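Local coordinates for beta-galactosidase (PDB 5MUJ), which is probably an arabinofuranosidase-type glycoside hydrolase of a gut bacterium that trims side chain B of the plant pectin rhamnogalacturonan II, at residues W72-V77 with R357-A362; P63-Q68 with D98-W103; S335-I338 with V343-H346. All coordinates share one frame; numbering follows the deposited sequence.

Interaction 1: residues W72-V77 with R357-A362; sequences WLMTYV and RGIAIA. With RAM (alpha-L-rhamnopyranose), chain B.
Ile359 reaches from strand 357-363 to Met74 and Tyr76 of strand 71-79, joining two adjacent blades of a five-bladed beta-propeller. The blades are separate antiparallel sheets, so no hydrogen bond links these backbones: even the nearest CA atoms, of Tyr76 and Ile359, are 8.6 Å apart, and side chains must fill the interval. The strand of Ile359 opens with Arg357, whose task is different. Its chain runs extended and then bends at chi3 (-62°), which brings the guanidinium edge-on to a rhamnose of the bound glycan. NH1 donates to RAM O4 at 2.9 Å, and NH2 to the same O4 at 2.9 Å, so one sugar oxygen sits in a fork of two N-H groups, near the guanidinium plane. A long, double-pronged cation suits this place, since Asp61 also binds NH1 through a salt bridge; Lys334, Tyr158 and His333 also hydrogen-bond to the sugar. Two residues on, Ile359 turns toward the other blade. CG1 lies anti to the carbonyl carbon (chi1 -68°) and the chain is extended beyond it, so the slim CD1 methyl goes furthest into the interface. Met74 slides past it in the opposite direction and puts SE 3.9 Å from Ile359 CD1; the flexible, unbranched chain of methionine, here with selenium for sulfur, can lie alongside a branched neighbour. Tyr76 offers its base, for the ring leads away and its OH bonds to Thr105. The closest touch between the two strands is thus Tyr76 CB against Ile359 CD1, at 3.5 Å.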
ATOM      1  N   TRP A  72      10.224  -6.142 -14.579  1.00 14.69           N
ATOM      2  CA  TRP A  72       9.274  -5.623 -13.616  1.00 13.90           C
ATOM      3  C   TRP A  72       9.240  -6.532 -12.374  1.00 14.84           C
ATOM      4  O   TRP A  72       9.221  -7.757 -12.471  1.00 15.71           O
ATOM      5  CB  TRP A  72       7.879  -5.523 -14.209  1.00 13.85           C
ATOM      6  CG  TRP A  72       7.810  -4.549 -15.361  1.00 13.63           C
ATOM      7  CD1 TRP A  72       7.845  -4.826 -16.717  1.00 15.47           C
ATOM      8  CD2 TRP A  72       7.722  -3.132 -15.256  1.00 16.10           C
ATOM      9  NE1 TRP A  72       7.791  -3.668 -17.435  1.00 18.01           N
ATOM     10  CE2 TRP A  72       7.687  -2.610 -16.565  1.00 18.42           C
ATOM     11  CE3 TRP A  72       7.651  -2.249 -14.178  1.00 16.98           C
ATOM     12  CZ2 TRP A  72       7.605  -1.231 -16.814  1.00 17.59           C
ATOM     13  CZ3 TRP A  72       7.557  -0.887 -14.435  1.00 18.92           C
ATOM     14  CH2 TRP A  72       7.511  -0.391 -15.722  1.00 16.77           C
ATOM     15  N   LEU A  73       9.231  -5.906 -11.197  1.00 13.34           N
ATOM     16  CA  LEU A  73       9.226  -6.616  -9.930  1.00 14.39           C
ATOM     17  C   LEU A  73       8.007  -6.180  -9.096  1.00 12.01           C
ATOM     18  O   LEU A  73       7.547  -5.069  -9.277  1.00 13.86           O
ATOM     19  CB  LEU A  73      10.524  -6.306  -9.218  1.00 14.90           C
ATOM     20  CG  LEU A  73      11.783  -6.736  -9.980  1.00 16.84           C
ATOM     21  CD1 LEU A  73      12.996  -6.096  -9.355  1.00 19.38           C
ATOM     22  CD2 LEU A  73      11.892  -8.243  -9.976  1.00 16.75           C
HETATM   23  N   MSE A  74       7.412  -7.121  -8.359  1.00 11.38           N
HETATM   24  CA  MSE A  74       6.318  -6.798  -7.433  1.00 11.50           C
HETATM   25  C   MSE A  74       6.587  -7.453  -6.109  1.00 11.15           C
HETATM   26  O   MSE A  74       6.672  -8.664  -6.013  1.00 12.41           O
HETATM   27  CB  MSE A  74       4.978  -7.311  -7.981  1.00 11.76           C
HETATM   28  CG  MSE A  74       3.826  -6.885  -7.056  1.00 13.52           C
HETATM   29 SE   MSE A  74       2.280  -8.019  -7.366  1.00 20.00          SE
HETATM   30  CE  MSE A  74       1.996  -7.579  -9.264  1.00 11.81           C
ATOM     31  N   THR A  75       6.665  -6.637  -5.055  1.00  9.94           N
ATOM     32  CA  THR A  75       6.598  -7.222  -3.685  1.00 10.05           C
ATOM     33  C   THR A  75       5.141  -7.304  -3.285  1.00 10.32           C
ATOM     34  O   THR A  75       4.332  -6.552  -3.774  1.00 11.50           O
ATOM     35  CB  THR A  75       7.380  -6.469  -2.549  1.00 10.03           C
ATOM     36  OG1 THR A  75       6.999  -5.079  -2.488  1.00 11.55           O
ATOM     37  CG2 THR A  75       8.829  -6.571  -2.695  1.00  9.54           C
ATOM     38  N   TYR A  76       4.828  -8.312  -2.487  1.00 10.14           N
ATOM     39  CA  TYR A  76       3.479  -8.511  -1.945  1.00 10.27           C
ATOM     40  C   TYR A  76       3.518  -9.261  -0.602  1.00  9.90           C
ATOM     41  O   TYR A  76       4.522  -9.858  -0.244  1.00 11.68           O
ATOM     42  CB  TYR A  76       2.557  -9.183  -2.956  1.00 10.75           C
ATOM     43  CG  TYR A  76       2.965 -10.597  -3.352  1.00 10.66           C
ATOM     44  CD1 TYR A  76       2.499 -11.700  -2.639  1.00 10.63           C
ATOM     45  CD2 TYR A  76       3.778 -10.832  -4.484  1.00 11.40           C
ATOM     46  CE1 TYR A  76       2.868 -12.995  -2.964  1.00 10.43           C
ATOM     47  CE2 TYR A  76       4.145 -12.141  -4.836  1.00 12.45           C
ATOM     48  CZ  TYR A  76       3.651 -13.207  -4.122  1.00 11.63           C
ATOM     49  OH  TYR A  76       3.992 -14.496  -4.448  1.00 15.52           O
ATOM     50  N   VAL A  77       2.429  -9.156   0.158  1.00  9.96           N
ATOM     51  CA  VAL A  77       2.371  -9.841   1.424  1.00 10.97           C
ATOM     52  C   VAL A  77       1.469 -11.075   1.295  1.00 10.58           C
ATOM     53  O   VAL A  77       0.511 -11.105   0.504  1.00 13.83           O
ATOM     54  CB  VAL A  77       1.912  -8.909   2.584  1.00 12.15           C
ATOM     55  CG1 VAL A  77       2.840  -7.692   2.616  1.00 11.80           C
ATOM     56  CG2 VAL A  77       0.428  -8.529   2.468  1.00 12.92           C
ATOM     57  N   ARG A 357      -8.504 -13.865  -1.418  1.00 12.09           N
ATOM     58  CA  ARG A 357      -7.798 -12.604  -1.525  1.00 12.09           C
ATOM     59  C   ARG A 357      -6.553 -12.734  -2.397  1.00 11.19           C
ATOM     60  O   ARG A 357      -5.651 -13.507  -2.105  1.00 12.15           O
ATOM     61  CB  ARG A 357      -7.422 -12.123  -0.121  1.00 12.48           C
ATOM     62  CG  ARG A 357      -6.688 -10.795  -0.106  1.00 12.41           C
ATOM     63  CD  ARG A 357      -6.527 -10.221   1.317  1.00 11.76           C
ATOM     64  NE  ARG A 357      -7.786  -9.909   2.008  1.00 12.09           N
ATOM     65  CZ  ARG A 357      -8.183  -8.685   2.408  1.00 10.95           C
ATOM     66  NH1 ARG A 357      -7.443  -7.613   2.192  1.00 12.49           N
ATOM     67  NH2 ARG A 357      -9.376  -8.540   2.969  1.00 14.00           N
ATOM     68  N   GLY A 358      -6.475 -11.879  -3.400  1.00 10.02           N
ATOM     69  CA  GLY A 358      -5.328 -11.820  -4.304  1.00 10.40           C
ATOM     70  C   GLY A 358      -5.165 -10.454  -4.900  1.00 10.42           C
ATOM     71  O   GLY A 358      -5.897  -9.514  -4.533  1.00 11.69           O
ATOM     72  N   ILE A 359      -4.192 -10.328  -5.798  1.00  9.80           N
ATOM     73  CA  ILE A 359      -3.853  -9.079  -6.455  1.00  9.86           C
ATOM     74  C   ILE A 359      -4.323  -9.178  -7.900  1.00  9.96           C
ATOM     75  O   ILE A 359      -4.035 -10.178  -8.599  1.00 14.58           O
ATOM     76  CB  ILE A 359      -2.348  -8.790  -6.398  1.00 10.15           C
ATOM     77  CG1 ILE A 359      -1.949  -8.507  -4.942  1.00 11.36           C
ATOM     78  CG2 ILE A 359      -1.926  -7.611  -7.280  1.00  8.92           C
ATOM     79  CD1 ILE A 359      -0.467  -8.591  -4.629  1.00 10.09           C
ATOM     80  N   ALA A 360      -5.044  -8.156  -8.358  1.00 10.99           N
ATOM     81  CA  ALA A 360      -5.557  -8.049  -9.758  1.00  9.47           C
ATOM     82  C   ALA A 360      -5.099  -6.760 -10.420  1.00 10.50           C
ATOM     83  O   ALA A 360      -4.484  -5.885  -9.797  1.00 11.13           O
ATOM     84  CB  ALA A 360      -7.028  -8.121  -9.794  1.00  8.70           C
ATOM     85  N   ILE A 361      -5.358  -6.666 -11.724  1.00  8.86           N
ATOM     86  CA  ILE A 361      -4.966  -5.513 -12.501  1.00  8.73           C
ATOM     87  C   ILE A 361      -6.108  -4.950 -13.332  1.00  9.02           C
ATOM     88  O   ILE A 361      -6.856  -5.711 -13.960  1.00 11.58           O
ATOM     89  CB  ILE A 361      -3.858  -5.881 -13.496  1.00  9.49           C
ATOM     90  CG1 ILE A 361      -2.888  -6.831 -12.835  1.00 10.05           C
ATOM     91  CG2 ILE A 361      -3.132  -4.637 -13.953  1.00 11.02           C
ATOM     92  CD1 ILE A 361      -1.762  -7.224 -13.764  1.00  9.83           C
ATOM     93  N   ALA A 362      -6.192  -3.626 -13.406  1.00  9.71           N
ATOM     94  CA  ALA A 362      -7.084  -2.959 -14.357  1.00  9.67           C
ATOM     95  C   ALA A 362      -6.219  -2.041 -15.257  1.00  9.48           C
ATOM     96  O   ALA A 362      -5.162  -1.577 -14.844  1.00 10.73           O
ATOM     97  CB  ALA A 362      -8.175  -2.183 -13.616  1.00 10.81           C
TER
HETATM   98  C1  RAM B   6      -8.938  -4.243   7.102  1.00 16.05           C
HETATM   99  C2  RAM B   6      -7.633  -4.463   6.381  1.00 16.96           C
HETATM  100  C3  RAM B   6      -7.893  -5.399   5.202  1.00 14.81           C
HETATM  101  C4  RAM B   6      -8.955  -4.749   4.314  1.00 15.73           C
HETATM  102  C5  RAM B   6     -10.262  -4.354   5.017  1.00 14.63           C
HETATM  103  C6  RAM B   6     -11.076  -3.362   4.203  1.00 14.55           C
HETATM  104  O2  RAM B   6      -7.131  -3.171   5.944  1.00 16.13           O
HETATM  105  O3  RAM B   6      -6.701  -5.673   4.462  1.00 15.73           O
HETATM  106  O4  RAM B   6      -9.332  -5.684   3.317  1.00 15.32           O
HETATM  107  O5  RAM B   6     -10.114  -3.850   6.369  1.00 14.93           O

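Interaction 2: residues P63-Q68 with D98-W103; sequences PTVFRQ and DNLLDW
Val65 of strand 59-68 points its CB at the loop 98-103, where Leu100 and Trp103 receive it. From the strand outward, CB lies beside Tyr336 and Ile338 of the neighbouring blade. CG2 turns beside CG of Met74, on the adjoining strand. CG1, anti to the backbone N (chi1 175°), is the methyl that meets the loop: it comes within 3.9 Å of Leu100 CD2, the two chains crossing at a slant, and lies 4.4 Å from Trp103 CH2, approached obliquely. The same methyl also meets Ile338 CD1. A compact beta-branched residue fits a strand hemmed in on several sides. Strand 59-68 is the first of a four-stranded propeller blade, and the loop connects the third strand to the fourth, 104-110; by folding back over the sheet it touches the first strand across Trp72 and Met74 of the second. Its own shape is set by Asn99 in an Asx turn. Asn99 OD1 takes two backbone N-H groups, that of Asp102 on a lone pair at 2.9 Å and that of Leu101 from above the carbonyl plane. Asn99 ND2 meanwhile gives an almost straight bond (175°) to Asp102 OD1, which fixes the amide's rotation. Leu100 has a positive phi, uncommon for a non-glycine residue, which turns the chain here; its apolar side chain is buried. Trp103, partly exposed, has its indole tethered to the same loop: NE1 donates to Leu100 O at 2.9 Å, from well above the carbonyl plane and with a bent N-H...O angle of 140°.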
ATOM      1  N   PRO A  63       0.445  -4.971  -3.239  1.00 11.80           N
ATOM      2  CA  PRO A  63       1.437  -4.819  -4.255  1.00 11.99           C
ATOM      3  C   PRO A  63       2.255  -3.540  -4.229  1.00 12.21           C
ATOM      4  O   PRO A  63       1.710  -2.429  -4.021  1.00 13.02           O
ATOM      5  CB  PRO A  63       0.607  -4.851  -5.553  1.00 11.90           C
ATOM      6  CG  PRO A  63      -0.696  -4.235  -5.145  1.00 13.05           C
ATOM      7  CD  PRO A  63      -0.925  -4.816  -3.785  1.00 12.49           C
ATOM      8  N   THR A  64       3.552  -3.698  -4.467  1.00 10.66           N
ATOM      9  CA  THR A  64       4.409  -2.584  -4.806  1.00 10.08           C
ATOM     10  C   THR A  64       5.153  -2.991  -6.075  1.00  9.89           C
ATOM     11  O   THR A  64       5.843  -4.018  -6.082  1.00 12.76           O
ATOM     12  CB  THR A  64       5.419  -2.263  -3.689  1.00 11.88           C
ATOM     13  OG1 THR A  64       4.745  -2.173  -2.438  1.00 13.41           O
ATOM     14  CG2 THR A  64       6.136  -0.940  -3.933  1.00 13.60           C
ATOM     15  N   VAL A  65       5.000  -2.197  -7.122  1.00  9.83           N
ATOM     16  CA  VAL A  65       5.596  -2.550  -8.443  1.00  9.79           C
ATOM     17  C   VAL A  65       6.705  -1.583  -8.791  1.00 11.20           C
ATOM     18  O   VAL A  65       6.563  -0.369  -8.678  1.00 12.38           O
ATOM     19  CB  VAL A  65       4.571  -2.607  -9.602  1.00 11.18           C
ATOM     20  CG1 VAL A  65       5.278  -2.861 -10.968  1.00 11.44           C
ATOM     21  CG2 VAL A  65       3.528  -3.676  -9.356  1.00 11.91           C
ATOM     22  N   PHE A  66       7.813  -2.156  -9.246  1.00 11.54           N
ATOM     23  CA  PHE A  66       8.951  -1.365  -9.663  1.00 12.30           C
ATOM     24  C   PHE A  66       9.756  -2.061 -10.771  1.00 13.75           C
ATOM     25  O   PHE A  66       9.490  -3.192 -11.112  1.00 15.38           O
ATOM     26  CB  PHE A  66       9.822  -1.026  -8.452  1.00 13.60           C
ATOM     27  CG  PHE A  66      10.237  -2.219  -7.638  1.00 13.54           C
ATOM     28  CD1 PHE A  66       9.341  -2.779  -6.729  1.00 11.52           C
ATOM     29  CD2 PHE A  66      11.529  -2.745  -7.714  1.00 12.58           C
ATOM     30  CE1 PHE A  66       9.697  -3.876  -5.977  1.00 13.89           C
ATOM     31  CE2 PHE A  66      11.889  -3.823  -6.938  1.00 14.32           C
ATOM     32  CZ  PHE A  66      10.975  -4.372  -6.053  1.00 13.60           C
ATOM     33  N   ARG A  67      10.718  -1.339 -11.317  1.00 15.14           N
ATOM     34  CA  ARG A  67      11.477  -1.804 -12.503  1.00 17.41           C
ATOM     35  C   ARG A  67      12.976  -1.767 -12.195  1.00 18.92           C
ATOM     36  O   ARG A  67      13.457  -0.822 -11.603  1.00 17.48           O
ATOM     37  CB  ARG A  67      11.091  -0.899 -13.679  1.00 22.69           C
ATOM     38  CG  ARG A  67      12.046  -0.682 -14.825  1.00 30.74           C
ATOM     39  CD  ARG A  67      11.948  -1.754 -15.902  1.00 32.38           C
ATOM     40  NE  ARG A  67      11.606  -1.195 -17.217  1.00 39.86           N
ATOM     41  CZ  ARG A  67      12.354  -0.358 -17.945  1.00 43.26           C
ATOM     42  NH1 ARG A  67      13.547   0.065 -17.520  1.00 48.02           N
ATOM     43  NH2 ARG A  67      11.895   0.075 -19.120  1.00 47.81           N
ATOM     44  N   GLN A  68      13.702  -2.811 -12.597  1.00 17.69           N
ATOM     45  CA  GLN A  68      15.178  -2.790 -12.604  1.00 18.90           C
ATOM     46  C   GLN A  68      15.625  -3.431 -13.896  1.00 20.96           C
ATOM     47  O   GLN A  68      15.265  -4.572 -14.148  1.00 22.14           O
ATOM     48  CB  GLN A  68      15.777  -3.564 -11.440  1.00 22.95           C
ATOM     49  CG  GLN A  68      17.301  -3.563 -11.461  1.00 22.41           C
ATOM     50  CD  GLN A  68      17.891  -4.060 -10.162  1.00 24.91           C
ATOM     51  OE1 GLN A  68      18.216  -5.226 -10.032  1.00 29.22           O
ATOM     52  NE2 GLN A  68      18.013  -3.173  -9.192  1.00 23.96           N
ATOM     53  N   ASP A  98       7.901  -9.793 -17.219  1.00 16.14           N
ATOM     54  CA  ASP A  98       8.386  -9.105 -18.424  1.00 15.18           C
ATOM     55  C   ASP A  98       7.357  -8.177 -19.058  1.00 16.49           C
ATOM     56  O   ASP A  98       7.724  -7.394 -19.949  1.00 19.92           O
ATOM     57  CB  ASP A  98       8.831 -10.122 -19.492  1.00 16.21           C
ATOM     58  CG  ASP A  98       9.981 -10.982 -19.037  1.00 21.19           C
ATOM     59  OD1 ASP A  98      11.036 -10.447 -18.633  1.00 27.36           O
ATOM     60  OD2 ASP A  98       9.837 -12.209 -19.121  1.00 28.65           O
ATOM     61  N   ASN A  99       6.073  -8.272 -18.675  1.00 15.99           N
ATOM     62  CA  ASN A  99       5.042  -7.529 -19.426  1.00 17.35           C
ATOM     63  C   ASN A  99       4.006  -6.820 -18.563  1.00 17.68           C
ATOM     64  O   ASN A  99       2.967  -6.379 -19.074  1.00 17.94           O
ATOM     65  CB  ASN A  99       4.341  -8.467 -20.436  1.00 16.49           C
ATOM     66  CG  ASN A  99       3.533  -9.544 -19.762  1.00 17.64           C
ATOM     67  OD1 ASN A  99       3.524  -9.646 -18.525  1.00 23.30           O
ATOM     68  ND2 ASN A  99       2.857 -10.361 -20.540  1.00 21.70           N
ATOM     69  N   LEU A 100       4.313  -6.702 -17.269  1.00 19.16           N
ATOM     70  CA  LEU A 100       3.384  -6.201 -16.209  1.00 14.39           C
ATOM     71  C   LEU A 100       2.103  -7.016 -15.940  1.00 14.16           C
ATOM     72  O   LEU A 100       1.408  -6.746 -14.960  1.00 14.07           O
ATOM     73  CB  LEU A 100       3.033  -4.713 -16.396  1.00 12.33           C
ATOM     74  CG  LEU A 100       4.171  -3.713 -16.219  1.00 13.08           C
ATOM     75  CD1 LEU A 100       3.904  -2.374 -16.888  1.00 13.26           C
ATOM     76  CD2 LEU A 100       4.376  -3.559 -14.718  1.00 10.11           C
ATOM     77  N   LEU A 101       1.821  -8.061 -16.714  1.00 12.12           N
ATOM     78  CA  LEU A 101       0.560  -8.779 -16.645  1.00 11.15           C
ATOM     79  C   LEU A 101       0.706 -10.198 -16.097  1.00 12.85           C
ATOM     80  O   LEU A 101      -0.126 -10.656 -15.312  1.00 14.98           O
ATOM     81  CB  LEU A 101      -0.057  -8.850 -18.067  1.00 12.27           C
ATOM     82  CG  LEU A 101      -0.402  -7.488 -18.677  1.00 13.02           C
ATOM     83  CD1 LEU A 101      -0.763  -7.686 -20.179  1.00 12.43           C
ATOM     84  CD2 LEU A 101      -1.504  -6.763 -17.851  1.00 13.95           C
ATOM     85  N   ASP A 102       1.723 -10.897 -16.618  1.00 15.89           N
ATOM     86  CA  ASP A 102       2.079 -12.258 -16.275  1.00 16.90           C
ATOM     87  C   ASP A 102       3.244 -12.232 -15.285  1.00 13.58           C
ATOM     88  O   ASP A 102       4.342 -11.718 -15.597  1.00 16.59           O
ATOM     89  CB  ASP A 102       2.515 -13.050 -17.525  1.00 18.06           C
ATOM     90  CG  ASP A 102       1.378 -13.273 -18.511  1.00 18.08           C
ATOM     91  OD1 ASP A 102       1.130 -12.402 -19.358  1.00 24.72           O
ATOM     92  OD2 ASP A 102       0.724 -14.324 -18.423  1.00 29.31           O
ATOM     93  N   TRP A 103       3.008 -12.879 -14.162  1.00 11.52           N
ATOM     94  CA  TRP A 103       3.887 -12.757 -12.960  1.00 11.96           C
ATOM     95  C   TRP A 103       4.372 -14.119 -12.506  1.00 12.28           C
ATOM     96  O   TRP A 103       3.608 -15.102 -12.519  1.00 15.36           O
ATOM     97  CB  TRP A 103       3.158 -12.043 -11.770  1.00 10.99           C
ATOM     98  CG  TRP A 103       2.952 -10.621 -12.092  1.00 12.35           C
ATOM     99  CD1 TRP A 103       1.866 -10.063 -12.733  1.00 12.42           C
ATOM    100  CD2 TRP A 103       3.870  -9.547 -11.867  1.00 10.92           C
ATOM    101  NE1 TRP A 103       2.079  -8.716 -12.936  1.00 11.42           N
ATOM    102  CE2 TRP A 103       3.296  -8.380 -12.406  1.00 10.85           C
ATOM    103  CE3 TRP A 103       5.133  -9.466 -11.294  1.00  9.49           C
ATOM    104  CZ2 TRP A 103       3.975  -7.173 -12.415  1.00 10.19           C
ATOM    105  CZ3 TRP A 103       5.764  -8.284 -11.293  1.00  9.33           C
ATOM    106  CH2 TRP A 103       5.191  -7.146 -11.824  1.00  9.64           C
TER

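Interaction 3: residues S335-I338 with V343-H346; sequences SYVI and VVYH
Ser335 and His346 meet on the tightly packed face of these two strands. Ser335 OG lies at the edge of the imidazole, near its plane, 2.8 Å from His346 NE2 in a hydrogen bond that either partner could donate. Val337 CG2 sits over the centre of one face of the same ring, 3.8 Å from its centroid, a CH-pi contact. With CG anti to the backbone N (chi1 -167°), His346 directs its ring back along the opposite strand, so a flat group, polar at its rim and apolar on its face, serves both neighbours. Were His346 replaced by an alanine, Ser335 OG would probably lose its mate and a gap would open over Val337 CG2. Next along this face, Val337 CG1 touches Val344 CG1 at 3.5 Å. The face of Ile338 and Tyr345 is looser: their CB atoms stand 4.4 Å apart, and Ile338 leads off toward Val65, while Tyr345 packs on Leu100 and Leu101. Their backbones, however, are tightly joined: Ile338 N to Tyr345 O (2.8 Å) and Tyr345 N to Ile338 O (2.7 Å) form an antiparallel hydrogen-bonded pair within the beta hairpin 331-351, which supplies two neighbouring strands of the propeller blade.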
ATOM      1  N   SER A 335      -3.938   0.286  -3.830  1.00 12.57           N
ATOM      2  CA  SER A 335      -3.413   0.687  -5.153  1.00 12.46           C
ATOM      3  C   SER A 335      -1.922   0.624  -5.291  1.00 11.48           C
ATOM      4  O   SER A 335      -1.146   0.931  -4.387  1.00 13.75           O
ATOM      5  CB  SER A 335      -3.817   2.138  -5.460  1.00 14.78           C
ATOM      6  OG  SER A 335      -5.223   2.295  -5.428  1.00 15.45           O
ATOM      7  N   TYR A 336      -1.514   0.211  -6.487  1.00 10.69           N
ATOM      8  CA  TYR A 336      -0.238   0.613  -7.042  1.00 11.21           C
ATOM      9  C   TYR A 336      -0.426   0.810  -8.547  1.00 11.66           C
ATOM     10  O   TYR A 336      -0.997  -0.036  -9.202  1.00 11.76           O
ATOM     11  CB  TYR A 336       0.867  -0.402  -6.731  1.00 10.47           C
ATOM     12  CG  TYR A 336       2.182   0.262  -6.540  1.00 10.77           C
ATOM     13  CD1 TYR A 336       2.977   0.621  -7.632  1.00 10.54           C
ATOM     14  CD2 TYR A 336       2.634   0.627  -5.241  1.00 11.77           C
ATOM     15  CE1 TYR A 336       4.166   1.290  -7.462  1.00 12.56           C
ATOM     16  CE2 TYR A 336       3.839   1.280  -5.072  1.00 12.15           C
ATOM     17  CZ  TYR A 336       4.606   1.610  -6.183  1.00 12.68           C
ATOM     18  OH  TYR A 336       5.820   2.253  -6.068  1.00 13.99           O
ATOM     19  N   VAL A 337       0.023   1.947  -9.065  1.00 11.19           N
ATOM     20  CA  VAL A 337      -0.307   2.378 -10.417  1.00 13.42           C
ATOM     21  C   VAL A 337       0.974   2.628 -11.236  1.00 13.65           C
ATOM     22  O   VAL A 337       1.891   3.356 -10.825  1.00 16.24           O
ATOM     23  CB  VAL A 337      -1.219   3.628 -10.401  1.00 12.70           C
ATOM     24  CG1 VAL A 337      -1.761   3.942 -11.790  1.00 14.04           C
ATOM     25  CG2 VAL A 337      -2.394   3.434  -9.462  1.00 11.87           C
ATOM     26  N   ILE A 338       1.047   2.015 -12.412  1.00 14.75           N
ATOM     27  CA  ILE A 338       2.179   2.204 -13.282  1.00 15.27           C
ATOM     28  C   ILE A 338       1.614   2.770 -14.567  1.00 17.32           C
ATOM     29  O   ILE A 338       0.676   2.188 -15.107  1.00 18.95           O
ATOM     30  CB  ILE A 338       2.867   0.858 -13.616  1.00 16.52           C
ATOM     31  CG1 ILE A 338       3.404   0.160 -12.358  1.00 16.31           C
ATOM     32  CG2 ILE A 338       3.988   1.068 -14.611  1.00 17.79           C
ATOM     33  CD1 ILE A 338       4.543   0.874 -11.650  1.00 17.08           C
ATOM     34  N   VAL A 343       0.054   3.193 -21.473  1.00 16.59           N
ATOM     35  CA  VAL A 343      -0.993   2.390 -20.842  1.00 13.06           C
ATOM     36  C   VAL A 343      -0.845   2.538 -19.336  1.00 11.64           C
ATOM     37  O   VAL A 343       0.288   2.480 -18.832  1.00 13.05           O
ATOM     38  CB  VAL A 343      -0.876   0.914 -21.267  1.00 14.02           C
ATOM     39  CG1 VAL A 343      -1.976   0.058 -20.667  1.00 12.73           C
ATOM     40  CG2 VAL A 343      -0.877   0.802 -22.804  1.00 15.87           C
ATOM     41  N   VAL A 344      -1.974   2.732 -18.643  1.00 12.92           N
ATOM     42  CA  VAL A 344      -2.029   2.760 -17.175  1.00 11.45           C
ATOM     43  C   VAL A 344      -2.438   1.407 -16.620  1.00  9.77           C
ATOM     44  O   VAL A 344      -3.417   0.825 -17.084  1.00 12.15           O
ATOM     45  CB  VAL A 344      -3.012   3.829 -16.635  1.00 10.64           C
ATOM     46  CG1 VAL A 344      -2.962   3.856 -15.098  1.00 12.40           C
ATOM     47  CG2 VAL A 344      -2.692   5.195 -17.179  1.00 11.90           C
ATOM     48  N   TYR A 345      -1.643   0.897 -15.664  1.00  9.62           N
ATOM     49  CA  TYR A 345      -1.891  -0.380 -15.013  1.00 11.54           C
ATOM     50  C   TYR A 345      -2.148  -0.067 -13.540  1.00 12.29           C
ATOM     51  O   TYR A 345      -1.257   0.447 -12.867  1.00 12.65           O
ATOM     52  CB  TYR A 345      -0.683  -1.332 -15.115  1.00 11.30           C
ATOM     53  CG  TYR A 345      -0.209  -1.650 -16.529  1.00 12.15           C
ATOM     54  CD1 TYR A 345       0.528  -0.725 -17.279  1.00 11.42           C
ATOM     55  CD2 TYR A 345      -0.456  -2.896 -17.094  1.00 13.49           C
ATOM     56  CE1 TYR A 345       0.943  -1.025 -18.574  1.00 13.12           C
ATOM     57  CE2 TYR A 345      -0.024  -3.201 -18.373  1.00 13.51           C
ATOM     58  CZ  TYR A 345       0.684  -2.275 -19.083  1.00 12.87           C
ATOM     59  OH  TYR A 345       1.123  -2.562 -20.370  1.00 15.18           O
ATOM     60  N   HIS A 346      -3.339  -0.406 -13.067  1.00 10.40           N
ATOM     61  CA  HIS A 346      -3.720  -0.185 -11.695  1.00  9.37           C
ATOM     62  C   HIS A 346      -3.796  -1.554 -11.011  1.00  8.85           C
ATOM     63  O   HIS A 346      -4.725  -2.316 -11.256  1.00 10.07           O
ATOM     64  CB  HIS A 346      -5.043   0.552 -11.626  1.00 10.35           C
ATOM     65  CG  HIS A 346      -5.366   1.100 -10.257  1.00  9.38           C
ATOM     66  ND1 HIS A 346      -6.023   2.303 -10.101  1.00 10.60           N
ATOM     67  CD2 HIS A 346      -5.218   0.594  -8.992  1.00  9.07           C
ATOM     68  CE1 HIS A 346      -6.220   2.544  -8.807  1.00 10.89           C
ATOM     69  NE2 HIS A 346      -5.748   1.532  -8.117  1.00  9.76           N
TER

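The three contacts lie close together, their centres about 8 Å (1 and 2), 10 Å (2 and 3) and 11 Å (1 and 3) apart. Interaction 2 lies within the blade of strands 59-68, 71-79, 90-97 and 104-110, interaction 3 within the closing blade, and interaction 1 bridges the two. Along the chain interactions 1 and 2 alternate their segments, while interaction 3 falls inside the long loop that interaction 1 closes. The closing blade takes its outermost strand, 45-51, from the start of the chain, so the ends of the domain are sewn together there. The shared seam thereby links the ring closure to the strand that carries Arg357 of the glycan pocket.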